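Long-range contacts in putative branched-chain amino acid ABC transporter (Rhodospirillum rubrum ATCC 11170, PDB 3HUT), which probably serves as the extracellular ligand-binding receptor of an ABC transporter for branched-chain amino acids: residues L5-E10 and I288-V293; T62-F67 and G89-K94; V74-D79 and E95-L100; S113-R118 and S304-L309. All coordinates share one frame; numbering follows the deposited sequence.

Contact 1 of 4, residues L5-E10 and I288-V293; sequences LLLGYE and IMLAAV
Leu-7 supplies the main bump, its forked tip pressing into a hollow that Met-289, Leu-290 and Val-293 form on the surface of the helix. Both branches border CG of Met-289, a selenomethionine: CD1 makes the closest approach at 3.7 Å, and CD2 lies 4.1 Å away. CD1 of Leu-7 adds Leu-290 CD2 at 4.0 Å, and its CD2 adds Val-293 CG2 at 4.2 Å. A chi1 of -67° puts the leucine CG anti to the carbonyl carbon, on the helix side of the strand, and the fork branches from there. The Leu-7 and Met-289 chains run alongside each other, pointing opposite ways; Met-289 CG is anti to the backbone N, and the bends at chi2 and chi3 carry SE and CE on past the leucine. A second bump lies two residues earlier in the strand: Leu-5 CD1 meets Val-293 CG1 at 3.8 Å, so the two methyls of Val-293 serve one leucine each. Alternation along a strand puts Leu-5 and Leu-7 on the same face, while Met-289 and Val-293, one helical turn apart, make the matching ridge. The 288-293 part of helix 277-296 runs roughly antiparallel to 5-10, their local axes 153° apart, and the helix covers one face of the parallel sheet in this lobe, a Rossmann-like arrangement known from periplasmic binding proteins. Every touching side chain is buried and either aliphatic or a selenoether, and no hydrogen bond links the segments, so the fit depends on complementary shape and exclusion of water.

Contact 2 of 4, residues T62-F67 and G89-K94; sequences TIARAF and GSIYGK
Phe-67 and Tyr-92 meet at their rims: the Tyr-92 hydroxyl lies in the plane of the Phe-67 ring, at its edge, with OH 3.3 Å from CD2. Phe-67 CD2 in turn lies near the plane of the Tyr-92 ring, so neither aromatic covers the other's face. Ala-64 reaches the tyrosine obliquely, its CB 3.6 Å from CZ. The alanine suits this place because a methyl lets the phenol lie close against the helix backbone, where OH comes within 3.5 Å of Ala-64 CA. In Tyr-92 a chi1 of -64° sets CG anti to the carbonyl carbon, and the ring built on it extends to the neighbouring helix. Helices 57-69 and 82-95 are successive connecting helices of the alternating beta-alpha fold, packed side by side in nearly the same direction; their local axes cross at -24° and approach to 9.1 Å. Beneath them is the parallel sheet, with Phe-67 resting on Leu-49 and Ala-51 of one strand and Val-76 of another, as fits a large apolar ring. The phenol's polar end is satisfied by a hydrogen bond with Glu-10 OE2, an anchor beyond the two helices. A phenylalanine in place of Tyr-92 would keep the ring against Ala-64 but would probably leave Glu-10 OE2 without this partner and open a small gap beside the Phe-67 edge. Nearer solvent, Ile-91 grips the same alanine from another direction: CG2 and CD1 of the isoleucine each lie 3.9 Å from Ala-64 CB, a branched side chain straddling a single methyl.

Contact 3 of 4, residues V74-D79 and E95-L100; sequences VGVLGD and EGMPQL
Val-76 uses both of its backbone polar atoms on the neighbouring strand. Its N donates to Pro-98 O at 3.0 Å, nearly straight at 167°, and its O accepts from Leu-100 N, also at 3.0 Å. Gly-78 N adds a third bond, 2.7 Å to Leu-100 O, with the donor standing well above the carbonyl plane. Val-74 O has no partner although it is buried; Pro-98, which has no N-H to offer, sets CG 3.3 Å from it instead. This is the parallel pairing of a beta-alpha-beta unit, strand 73-78, helix 82-95 and strand 99-101, and Gly-96, with its positive phi, lets the chain leave the helix. The far edges are paired too: Gly-75 and Leu-77 bond with strand 5-11, while the backbone of Gln-99 bonds with Trp-115, just ahead of strand 116-118. Both ends of the Gln-99 amide have a partner, OE1 accepting from Gln-116 NE2 and NE2 donating to Ser-85 O. Glycine suits position 78, since a CB there would collide with Gln-99 NE2; Gly-78 O has Ser-85 OG as its partner. Val-76 CG2 meets CG of selenomethionine Met-97 at 3.8 Å, the two side chains crossing at about a right angle.

Contact 4 of 4, residues S113-R118 and S304-L309; sequences SPWQFR and SLRDAL
Trp-115 lies with one face under the aliphatic part of Arg-306, in a type I beta turn, Ser-113 to Gln-116, that leads into edge strand 116-118 of the parallel sheet. The tight part is a CH-pi contact: Arg-306 CD stands 3.7 Å from the centroid of the six-membered ring, close to its normal, and CG comes 3.5 Å from Trp-115 CE3. CG is anti to the backbone N (chi1 -167°), bends at chi2 and chi3 place CD and NE, and the guanidinium beyond stands with its plane 80° from that of the indole. Arginine suits the spot, offering methylenes to the ring and N-H groups to Pro-114 O and the Asp-307 carboxylate. On the buried side Phe-117 takes Leu-309 CB over one face, 4.1 Å from the ring centroid, with Leu-309 CD1 3.9 Å from CD2 of the ring; Phe-117 also borders Arg-306, CE2 to CG 4.0 Å. Toward solvent, beside exposed Pro-114 and Asp-307, polar bonds take over: Arg-306 NH1 donates in its own plane to Pro-114 O, 3.0 Å away at 158°, and NH2 makes a salt bridge with Asp-307 OD1. An alanine at Arg-306 would probably leave Pro-114 O and Asp-307 without these partners and uncover the Trp-115 face where CD sat. Ser-113 OG braces the turn, accepting from Trp-115 N in an ST turn and donating to Gln-116 OE1 at 2.6 Å.

How the contacts relate
All four contacts belong to one lobe and are built round its five-stranded parallel sheet. Contact 3 lies centrally, about 8 Å between centres from each of contacts 1, 2 and 4. It is zipped to contact 1 by Leu-77 N with Gly-8 O, 2.6 Å apart, and to contact 4 by Gln-99 N with Trp-115 O at 2.9 Å. Helices of contact 2 cover one face; those of contacts 1 and 4, which follow each other in the chain, pack together on the other, Ala-292 against Leu-305. Phe-67 CZ packs 3.7 Å from Gly-8 CA, joining contacts 1 and 2, whose centres are about 16 Å apart. In this family ligands are usually held between the two lobes.

Contact 1 of 4, residues L5-E10 and I288-V293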
loop_
_atom_site.group_PDB
_atom_site.type_symbol
_atom_site.label_atom_id
_atom_site.label_comp_id
_atom_site.label_asym_id
_atom_site.label_seq_id
_atom_site.Cartn_x
_atom_site.Cartn_y
_atom_site.Cartn_z
ATOM N N LEU A 5 6.512 -15.581 -23.217
ATOM C CA LEU A 5 6.509 -14.123 -23.138
ATOM C C LEU A 5 7.375 -13.740 -21.948
ATOM O O LEU A 5 7.387 -14.440 -20.937
ATOM C CB LEU A 5 5.089 -13.587 -22.934
ATOM C CG LEU A 5 4.135 -13.709 -24.123
ATOM C CD1 LEU A 5 2.735 -13.263 -23.712
ATOM C CD2 LEU A 5 4.653 -12.857 -25.275
ATOM N N LEU A 6 8.088 -12.624 -22.065
ATOM C CA LEU A 6 8.981 -12.179 -21.005
ATOM C C LEU A 6 8.638 -10.865 -20.324
ATOM O O LEU A 6 8.329 -9.869 -20.978
ATOM C CB LEU A 6 10.409 -12.054 -21.540
ATOM C CG LEU A 6 11.447 -13.125 -21.211
ATOM C CD1 LEU A 6 11.026 -14.458 -21.810
ATOM C CD2 LEU A 6 12.802 -12.688 -21.757
ATOM N N LEU A 7 8.723 -10.880 -18.998
ATOM C CA LEU A 7 8.504 -9.695 -18.179
ATOM C C LEU A 7 9.781 -9.538 -17.362
ATOM O O LEU A 7 10.379 -10.530 -16.945
ATOM C CB LEU A 7 7.326 -9.886 -17.218
ATOM C CG LEU A 7 5.926 -10.012 -17.822
ATOM C CD1 LEU A 7 4.939 -10.314 -16.705
ATOM C CD2 LEU A 7 5.547 -8.723 -18.544
ATOM N N GLY A 8 10.213 -8.303 -17.149
ATOM C CA GLY A 8 11.404 -8.095 -16.351
ATOM C C GLY A 8 10.956 -7.741 -14.950
ATOM O O GLY A 8 9.834 -7.282 -14.759
ATOM N N TYR A 9 11.801 -7.983 -13.959
ATOM C CA TYR A 9 11.453 -7.625 -12.594
ATOM C C TYR A 9 12.724 -7.180 -11.891
ATOM O O TYR A 9 13.608 -7.992 -11.625
ATOM C CB TYR A 9 10.828 -8.820 -11.859
ATOM C CG TYR A 9 10.016 -8.455 -10.623
ATOM C CD1 TYR A 9 8.989 -9.290 -10.172
ATOM C CD2 TYR A 9 10.260 -7.275 -9.915
ATOM C CE1 TYR A 9 8.218 -8.956 -9.055
ATOM C CE2 TYR A 9 9.497 -6.934 -8.797
ATOM C CZ TYR A 9 8.475 -7.778 -8.375
ATOM O OH TYR A 9 7.697 -7.431 -7.292
ATOM N N GLU A 10 12.836 -5.880 -11.633
ATOM C CA GLU A 10 13.996 -5.366 -10.925
ATOM C C GLU A 10 13.579 -5.223 -9.467
ATOM O O GLU A 10 12.529 -4.650 -9.163
ATOM C CB GLU A 10 14.453 -4.018 -11.498
ATOM C CG GLU A 10 13.375 -2.943 -11.589
ATOM C CD GLU A 10 13.941 -1.600 -12.025
ATOM O OE1 GLU A 10 14.565 -0.915 -11.187
ATOM O OE2 GLU A 10 13.777 -1.234 -13.210
ATOM N N ILE A 288 -1.747 -8.125 -11.477
ATOM C CA ILE A 288 -2.269 -7.027 -12.281
ATOM C C ILE A 288 -1.581 -7.028 -13.644
ATOM O O ILE A 288 -2.230 -6.866 -14.682
ATOM C CB ILE A 288 -2.034 -5.661 -11.580
ATOM C CG1 ILE A 288 -2.950 -5.551 -10.355
ATOM C CG2 ILE A 288 -2.300 -4.504 -12.561
ATOM C CD1 ILE A 288 -2.729 -4.313 -9.499
HETATM N N MSE A 289 -0.265 -7.216 -13.628
HETATM C CA MSE A 289 0.523 -7.246 -14.857
HETATM C C MSE A 289 0.103 -8.406 -15.760
HETATM O O MSE A 289 -0.153 -8.218 -16.950
HETATM C CB MSE A 289 2.012 -7.371 -14.515
HETATM C CG MSE A 289 2.944 -7.414 -15.718
HETATM SE SE MSE A 289 2.983 -5.756 -16.724
HETATM C CE MSE A 289 4.274 -4.787 -15.650
ATOM N N LEU A 290 0.022 -9.605 -15.189
ATOM C CA LEU A 290 -0.356 -10.786 -15.952
ATOM C C LEU A 290 -1.752 -10.674 -16.555
ATOM O O LEU A 290 -1.975 -11.067 -17.696
ATOM C CB LEU A 290 -0.254 -12.035 -15.069
ATOM C CG LEU A 290 1.175 -12.421 -14.662
ATOM C CD1 LEU A 290 1.151 -13.568 -13.653
ATOM C CD2 LEU A 290 1.960 -12.816 -15.907
ATOM N N ALA A 291 -2.698 -10.138 -15.796
ATOM C CA ALA A 291 -4.052 -9.983 -16.313
ATOM C C ALA A 291 -4.009 -9.047 -17.522
ATOM O O ALA A 291 -4.682 -9.283 -18.522
ATOM C CB ALA A 291 -4.973 -9.415 -15.235
ATOM N N ALA A 292 -3.207 -7.992 -17.426
ATOM C CA ALA A 292 -3.078 -7.033 -18.522
ATOM C C ALA A 292 -2.474 -7.724 -19.749
ATOM O O ALA A 292 -2.918 -7.507 -20.881
ATOM C CB ALA A 292 -2.203 -5.862 -18.087
ATOM N N VAL A 293 -1.456 -8.551 -19.526
ATOM C CA VAL A 293 -0.830 -9.278 -20.627
ATOM C C VAL A 293 -1.889 -10.206 -21.228
ATOM O O VAL A 293 -1.990 -10.350 -22.447
ATOM C CB VAL A 293 0.379 -10.129 -20.145
ATOM C CG1 VAL A 293 0.968 -10.904 -21.320
ATOM C CG2 VAL A 293 1.450 -9.230 -19.528
#

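Contact 2 of 4, residues T62-F67 and G89-K94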
loop_
_atom_site.group_PDB
_atom_site.type_symbol
_atom_site.label_atom_id
_atom_site.label_comp_id
_atom_site.label_asym_id
_atom_site.label_seq_id
_atom_site.Cartn_x
_atom_site.Cartn_y
_atom_site.Cartn_z
ATOM N N THR A 62 21.184 0.782 -15.240
ATOM C CA THR A 62 21.763 -0.133 -16.210
ATOM C C THR A 62 20.809 -1.308 -16.402
ATOM O O THR A 62 20.713 -1.860 -17.496
ATOM C CB THR A 62 23.200 -0.605 -15.808
ATOM O OG1 THR A 62 23.240 -2.031 -15.690
ATOM C CG2 THR A 62 23.636 0.048 -14.524
ATOM N N ILE A 63 20.066 -1.666 -15.355
ATOM C CA ILE A 63 19.096 -2.752 -15.474
ATOM C C ILE A 63 18.013 -2.341 -16.476
ATOM O O ILE A 63 17.615 -3.130 -17.340
ATOM C CB ILE A 63 18.405 -3.060 -14.129
ATOM C CG1 ILE A 63 19.416 -3.642 -13.137
ATOM C CG2 ILE A 63 17.244 -4.030 -14.352
ATOM C CD1 ILE A 63 20.048 -4.935 -13.593
ATOM N N ALA A 64 17.541 -1.101 -16.347
ATOM C CA ALA A 64 16.502 -0.571 -17.225
ATOM C C ALA A 64 16.947 -0.561 -18.686
ATOM O O ALA A 64 16.176 -0.914 -19.575
ATOM C CB ALA A 64 16.119 0.836 -16.784
ATOM N N ARG A 65 18.186 -0.146 -18.930
ATOM C CA ARG A 65 18.726 -0.112 -20.284
ATOM C C ARG A 65 18.707 -1.539 -20.834
ATOM O O ARG A 65 18.338 -1.770 -21.984
ATOM C CB ARG A 65 20.180 0.378 -20.271
ATOM C CG ARG A 65 21.144 -0.757 -19.933
ATOM C CD ARG A 65 22.583 -0.361 -19.699
ATOM N NE ARG A 65 23.304 -1.467 -19.068
ATOM C CZ ARG A 65 23.412 -2.689 -19.585
ATOM N NH1 ARG A 65 22.846 -2.971 -20.754
ATOM N NH2 ARG A 65 24.083 -3.634 -18.933
ATOM N N ALA A 66 19.122 -2.490 -19.997
ATOM C CA ALA A 66 19.187 -3.896 -20.378
ATOM C C ALA A 66 17.825 -4.461 -20.781
ATOM O O ALA A 66 17.711 -5.138 -21.804
ATOM C CB ALA A 66 19.786 -4.722 -19.230
ATOM N N PHE A 67 16.798 -4.196 -19.976
ATOM C CA PHE A 67 15.456 -4.680 -20.290
ATOM C C PHE A 67 14.936 -4.043 -21.576
ATOM O O PHE A 67 14.290 -4.700 -22.393
ATOM C CB PHE A 67 14.475 -4.362 -19.158
ATOM C CG PHE A 67 14.631 -5.234 -17.939
ATOM C CD1 PHE A 67 15.091 -6.541 -18.046
ATOM C CD2 PHE A 67 14.255 -4.756 -16.685
ATOM C CE1 PHE A 67 15.173 -7.362 -16.918
ATOM C CE2 PHE A 67 14.333 -5.568 -15.554
ATOM C CZ PHE A 67 14.792 -6.871 -15.668
ATOM N N GLY A 89 12.448 4.477 -13.839
ATOM C CA GLY A 89 11.252 4.969 -14.501
ATOM C C GLY A 89 11.520 6.002 -15.584
ATOM O O GLY A 89 10.864 5.996 -16.626
ATOM N N SER A 90 12.485 6.885 -15.347
ATOM C CA SER A 90 12.818 7.924 -16.320
ATOM C C SER A 90 13.219 7.311 -17.657
ATOM O O SER A 90 12.855 7.818 -18.722
ATOM C CB SER A 90 13.949 8.802 -15.782
ATOM O OG SER A 90 13.559 9.423 -14.569
ATOM N N ILE A 91 13.967 6.215 -17.589
ATOM C CA ILE A 91 14.414 5.499 -18.777
ATOM C C ILE A 91 13.235 4.799 -19.455
ATOM O O ILE A 91 13.030 4.931 -20.662
ATOM C CB ILE A 91 15.483 4.451 -18.404
ATOM C CG1 ILE A 91 16.769 5.171 -17.981
ATOM C CG2 ILE A 91 15.731 3.503 -19.579
ATOM C CD1 ILE A 91 17.856 4.251 -17.461
ATOM N N TYR A 92 12.464 4.049 -18.678
ATOM C CA TYR A 92 11.311 3.347 -19.227
ATOM C C TYR A 92 10.324 4.297 -19.910
ATOM O O TYR A 92 9.801 3.991 -20.978
ATOM C CB TYR A 92 10.595 2.570 -18.125
ATOM C CG TYR A 92 11.421 1.461 -17.510
ATOM C CD1 TYR A 92 12.165 0.588 -18.309
ATOM C CD2 TYR A 92 11.417 1.250 -16.132
ATOM C CE1 TYR A 92 12.884 -0.479 -17.739
ATOM C CE2 TYR A 92 12.127 0.195 -15.558
ATOM C CZ TYR A 92 12.853 -0.663 -16.363
ATOM O OH TYR A 92 13.540 -1.706 -15.780
ATOM N N GLY A 93 10.070 5.443 -19.287
ATOM C CA GLY A 93 9.143 6.404 -19.861
ATOM C C GLY A 93 9.632 6.898 -21.207
ATOM O O GLY A 93 8.873 6.970 -22.174
ATOM N N LYS A 94 10.911 7.245 -21.268
ATOM C CA LYS A 94 11.508 7.722 -22.506
ATOM C C LYS A 94 11.566 6.630 -23.574
ATOM O O LYS A 94 11.369 6.904 -24.759
ATOM C CB LYS A 94 12.921 8.249 -22.236
ATOM C CG LYS A 94 13.665 8.709 -23.481
ATOM C CD LYS A 94 15.065 9.180 -23.135
ATOM C CE LYS A 94 15.836 9.595 -24.381
ATOM N NZ LYS A 94 17.246 9.964 -24.059
#

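Contact 3 of 4, residues V74-D79 and E95-L100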
loop_
_atom_site.group_PDB
_atom_site.type_symbol
_atom_site.label_atom_id
_atom_site.label_comp_id
_atom_site.label_asym_id
_atom_site.label_seq_id
_atom_site.Cartn_x
_atom_site.Cartn_y
_atom_site.Cartn_z
ATOM N N VAL A 74 8.461 -7.296 -22.592
ATOM C CA VAL A 74 7.370 -6.403 -22.962
ATOM C C VAL A 74 6.882 -5.515 -21.826
ATOM O O VAL A 74 6.117 -4.572 -22.044
ATOM C CB VAL A 74 6.175 -7.205 -23.523
ATOM C CG1 VAL A 74 6.588 -7.916 -24.803
ATOM C CG2 VAL A 74 5.692 -8.215 -22.494
ATOM N N GLY A 75 7.329 -5.816 -20.613
ATOM C CA GLY A 75 6.922 -5.032 -19.468
ATOM C C GLY A 75 7.874 -5.291 -18.324
ATOM O O GLY A 75 8.530 -6.329 -18.282
ATOM N N VAL A 76 7.956 -4.354 -17.391
ATOM C CA VAL A 76 8.846 -4.525 -16.256
ATOM C C VAL A 76 8.111 -4.339 -14.934
ATOM O O VAL A 76 7.417 -3.337 -14.747
ATOM C CB VAL A 76 10.014 -3.504 -16.297
ATOM C CG1 VAL A 76 10.824 -3.578 -15.001
ATOM C CG2 VAL A 76 10.914 -3.785 -17.492
ATOM N N LEU A 77 8.249 -5.311 -14.031
ATOM C CA LEU A 77 7.660 -5.214 -12.700
ATOM C C LEU A 77 8.772 -4.439 -12.051
ATOM O O LEU A 77 9.940 -4.821 -12.136
ATOM C CB LEU A 77 7.489 -6.591 -12.097
ATOM C CG LEU A 77 6.254 -7.186 -12.760
ATOM C CD1 LEU A 77 6.250 -8.678 -12.597
ATOM C CD2 LEU A 77 5.013 -6.534 -12.149
ATOM N N GLY A 78 8.441 -3.365 -11.356
ATOM C CA GLY A 78 9.544 -2.550 -10.921
ATOM C C GLY A 78 9.901 -1.862 -9.649
ATOM O O GLY A 78 9.488 -0.759 -9.349
ATOM N N ASP A 79 10.828 -2.498 -8.974
ATOM C CA ASP A 79 11.400 -1.991 -7.757
ATOM C C ASP A 79 10.671 -1.476 -6.559
ATOM O O ASP A 79 9.624 -0.853 -6.597
ATOM C CB ASP A 79 12.511 -1.012 -8.118
ATOM C CG ASP A 79 13.898 -1.621 -7.908
ATOM O OD1 ASP A 79 14.162 -2.042 -6.762
ATOM O OD2 ASP A 79 14.720 -1.690 -8.859
ATOM N N GLU A 95 11.817 5.392 -23.157
ATOM C CA GLU A 95 11.927 4.282 -24.104
ATOM C C GLU A 95 10.612 3.594 -24.472
ATOM O O GLU A 95 10.562 2.823 -25.432
ATOM C CB GLU A 95 12.911 3.235 -23.571
ATOM C CG GLU A 95 14.344 3.729 -23.419
ATOM C CD GLU A 95 14.923 4.253 -24.720
ATOM O OE1 GLU A 95 14.603 3.677 -25.782
ATOM O OE2 GLU A 95 15.702 5.232 -24.679
ATOM N N GLY A 96 9.553 3.859 -23.715
ATOM C CA GLY A 96 8.272 3.239 -24.019
ATOM C C GLY A 96 8.101 1.839 -23.457
ATOM O O GLY A 96 7.640 0.924 -24.142
HETATM N N MSE A 97 8.489 1.671 -22.202
HETATM C CA MSE A 97 8.372 0.389 -21.515
HETATM C C MSE A 97 7.416 0.572 -20.346
HETATM O O MSE A 97 7.641 1.427 -19.498
HETATM C CB MSE A 97 9.738 -0.047 -20.975
HETATM C CG MSE A 97 9.711 -1.309 -20.122
HETATM SE SE MSE A 97 9.452 -2.930 -21.144
HETATM C CE MSE A 97 11.299 -3.244 -21.678
ATOM N N PRO A 98 6.328 -0.213 -20.292
ATOM C CA PRO A 98 5.388 -0.072 -19.177
ATOM C C PRO A 98 6.027 -0.609 -17.893
ATOM O O PRO A 98 6.619 -1.690 -17.892
ATOM C CB PRO A 98 4.186 -0.896 -19.635
ATOM C CG PRO A 98 4.816 -1.981 -20.445
ATOM C CD PRO A 98 5.865 -1.237 -21.246
ATOM N N GLN A 99 5.911 0.148 -16.806
ATOM C CA GLN A 99 6.503 -0.243 -15.524
ATOM C C GLN A 99 5.460 -0.303 -14.410
ATOM O O GLN A 99 4.672 0.624 -14.241
ATOM C CB GLN A 99 7.612 0.756 -15.138
ATOM C CG GLN A 99 8.093 0.659 -13.679
ATOM C CD GLN A 99 9.074 1.761 -13.282
ATOM O OE1 GLN A 99 9.074 2.850 -13.847
ATOM N NE2 GLN A 99 9.896 1.482 -12.281
ATOM N N LEU A 100 5.449 -1.398 -13.659
ATOM C CA LEU A 100 4.511 -1.524 -12.554
ATOM C C LEU A 100 5.274 -1.784 -11.262
ATOM O O LEU A 100 5.805 -2.876 -11.056
ATOM C CB LEU A 100 3.506 -2.661 -12.803
ATOM C CG LEU A 100 2.558 -2.988 -11.631
ATOM C CD1 LEU A 100 1.858 -1.736 -11.174
ATOM C CD2 LEU A 100 1.546 -4.046 -12.050
#

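Contact 4 of 4, residues S113-R118 and S304-L309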
loop_
_atom_site.group_PDB
_atom_site.type_symbol
_atom_site.label_atom_id
_atom_site.label_comp_id
_atom_site.label_asym_id
_atom_site.label_seq_id
_atom_site.Cartn_x
_atom_site.Cartn_y
_atom_site.Cartn_z
ATOM N N SER A 113 5.904 9.770 -16.225
ATOM C CA SER A 113 5.442 9.654 -17.604
ATOM C C SER A 113 4.190 8.780 -17.647
ATOM O O SER A 113 3.771 8.236 -16.627
ATOM C CB SER A 113 6.535 9.023 -18.473
ATOM O OG SER A 113 6.597 7.620 -18.269
ATOM N N PRO A 114 3.575 8.631 -18.834
ATOM C CA PRO A 114 2.367 7.808 -18.958
ATOM C C PRO A 114 2.669 6.312 -18.857
ATOM O O PRO A 114 1.774 5.478 -19.006
ATOM C CB PRO A 114 1.835 8.179 -20.345
ATOM C CG PRO A 114 2.406 9.555 -20.594
ATOM C CD PRO A 114 3.798 9.415 -20.062
ATOM N N TRP A 115 3.924 5.970 -18.597
ATOM C CA TRP A 115 4.307 4.565 -18.525
ATOM C C TRP A 115 4.438 3.967 -17.131
ATOM O O TRP A 115 4.657 2.765 -17.002
ATOM C CB TRP A 115 5.607 4.351 -19.311
ATOM C CG TRP A 115 5.487 4.806 -20.737
ATOM C CD1 TRP A 115 5.548 6.090 -21.196
ATOM C CD2 TRP A 115 5.184 3.987 -21.876
ATOM N NE1 TRP A 115 5.294 6.124 -22.551
ATOM C CE2 TRP A 115 5.067 4.846 -22.990
ATOM C CE3 TRP A 115 4.997 2.610 -22.060
ATOM C CZ2 TRP A 115 4.770 4.371 -24.278
ATOM C CZ3 TRP A 115 4.703 2.137 -23.340
ATOM C CH2 TRP A 115 4.593 3.019 -24.430
ATOM N N GLN A 116 4.295 4.791 -16.095
ATOM C CA GLN A 116 4.404 4.310 -14.717
ATOM C C GLN A 116 3.075 3.933 -14.072
ATOM O O GLN A 116 2.058 4.605 -14.264
ATOM C CB GLN A 116 5.089 5.355 -13.830
ATOM C CG GLN A 116 6.612 5.336 -13.881
ATOM C CD GLN A 116 7.153 5.699 -15.244
ATOM O OE1 GLN A 116 6.792 6.732 -15.813
ATOM N NE2 GLN A 116 8.035 4.856 -15.775
ATOM N N PHE A 117 3.105 2.852 -13.297
ATOM C CA PHE A 117 1.928 2.362 -12.586
ATOM C C PHE A 117 2.406 1.848 -11.232
ATOM O O PHE A 117 3.561 1.453 -11.090
ATOM C CB PHE A 117 1.266 1.221 -13.368
ATOM C CG PHE A 117 0.791 1.621 -14.735
ATOM C CD1 PHE A 117 -0.461 2.203 -14.912
ATOM C CD2 PHE A 117 1.614 1.451 -15.845
ATOM C CE1 PHE A 117 -0.884 2.607 -16.179
ATOM C CE2 PHE A 117 1.199 1.855 -17.111
ATOM C CZ PHE A 117 -0.048 2.433 -17.276
ATOM N N ARG A 118 1.519 1.864 -10.244
ATOM C CA ARG A 118 1.852 1.392 -8.900
ATOM C C ARG A 118 0.721 0.523 -8.366
ATOM O O ARG A 118 -0.458 0.802 -8.607
ATOM C CB ARG A 118 2.075 2.580 -7.954
ATOM C CG ARG A 118 0.983 3.634 -8.028
ATOM C CD ARG A 118 0.883 4.466 -6.756
ATOM N NE ARG A 118 2.150 5.091 -6.425
ATOM C CZ ARG A 118 2.402 6.393 -6.512
ATOM N NH1 ARG A 118 1.468 7.237 -6.919
ATOM N NH2 ARG A 118 3.602 6.840 -6.202
ATOM N N SER A 304 0.847 -1.848 -26.364
ATOM C CA SER A 304 -0.466 -2.410 -26.081
ATOM C C SER A 304 -0.563 -2.822 -24.616
ATOM O O SER A 304 -1.642 -2.766 -24.022
ATOM C CB SER A 304 -0.758 -3.610 -26.989
ATOM O OG SER A 304 -0.026 -4.757 -26.598
ATOM N N LEU A 305 0.563 -3.231 -24.036
ATOM C CA LEU A 305 0.573 -3.626 -22.636
ATOM C C LEU A 305 0.385 -2.396 -21.751
ATOM O O LEU A 305 -0.242 -2.477 -20.696
ATOM C CB LEU A 305 1.883 -4.342 -22.280
ATOM C CG LEU A 305 2.033 -4.790 -20.816
ATOM C CD1 LEU A 305 0.793 -5.554 -20.359
ATOM C CD2 LEU A 305 3.280 -5.668 -20.681
ATOM N N ARG A 306 0.919 -1.254 -22.176
ATOM C CA ARG A 306 0.761 -0.026 -21.392
ATOM C C ARG A 306 -0.725 0.346 -21.341
ATOM O O ARG A 306 -1.232 0.751 -20.294
ATOM C CB ARG A 306 1.553 1.130 -22.008
ATOM C CG ARG A 306 1.697 2.339 -21.073
ATOM C CD ARG A 306 1.479 3.642 -21.822
ATOM N NE ARG A 306 0.118 3.729 -22.358
ATOM C CZ ARG A 306 -0.921 4.256 -21.711
ATOM N NH1 ARG A 306 -0.771 4.762 -20.491
ATOM N NH2 ARG A 306 -2.119 4.271 -22.287
ATOM N N ASP A 307 -1.417 0.215 -22.475
ATOM C CA ASP A 307 -2.846 0.527 -22.527
ATOM C C ASP A 307 -3.642 -0.423 -21.640
ATOM O O ASP A 307 -4.513 0.011 -20.884
ATOM C CB ASP A 307 -3.391 0.434 -23.961
ATOM C CG ASP A 307 -2.978 1.609 -24.824
ATOM O OD1 ASP A 307 -2.915 2.746 -24.302
ATOM O OD2 ASP A 307 -2.733 1.400 -26.030
ATOM N N ALA A 308 -3.346 -1.718 -21.733
ATOM C CA ALA A 308 -4.053 -2.719 -20.932
ATOM C C ALA A 308 -3.838 -2.499 -19.437
ATOM O O ALA A 308 -4.771 -2.645 -18.641
ATOM C CB ALA A 308 -3.604 -4.124 -21.324
ATOM N N LEU A 309 -2.609 -2.162 -19.051
ATOM C CA LEU A 309 -2.302 -1.909 -17.642
ATOM C C LEU A 309 -3.142 -0.738 -17.156
ATOM O O LEU A 309 -3.743 -0.791 -16.085
ATOM C CB LEU A 309 -0.822 -1.568 -17.462
ATOM C CG LEU A 309 0.147 -2.715 -17.188
ATOM C CD1 LEU A 309 1.575 -2.199 -17.290
ATOM C CD2 LEU A 309 -0.121 -3.294 -15.795
#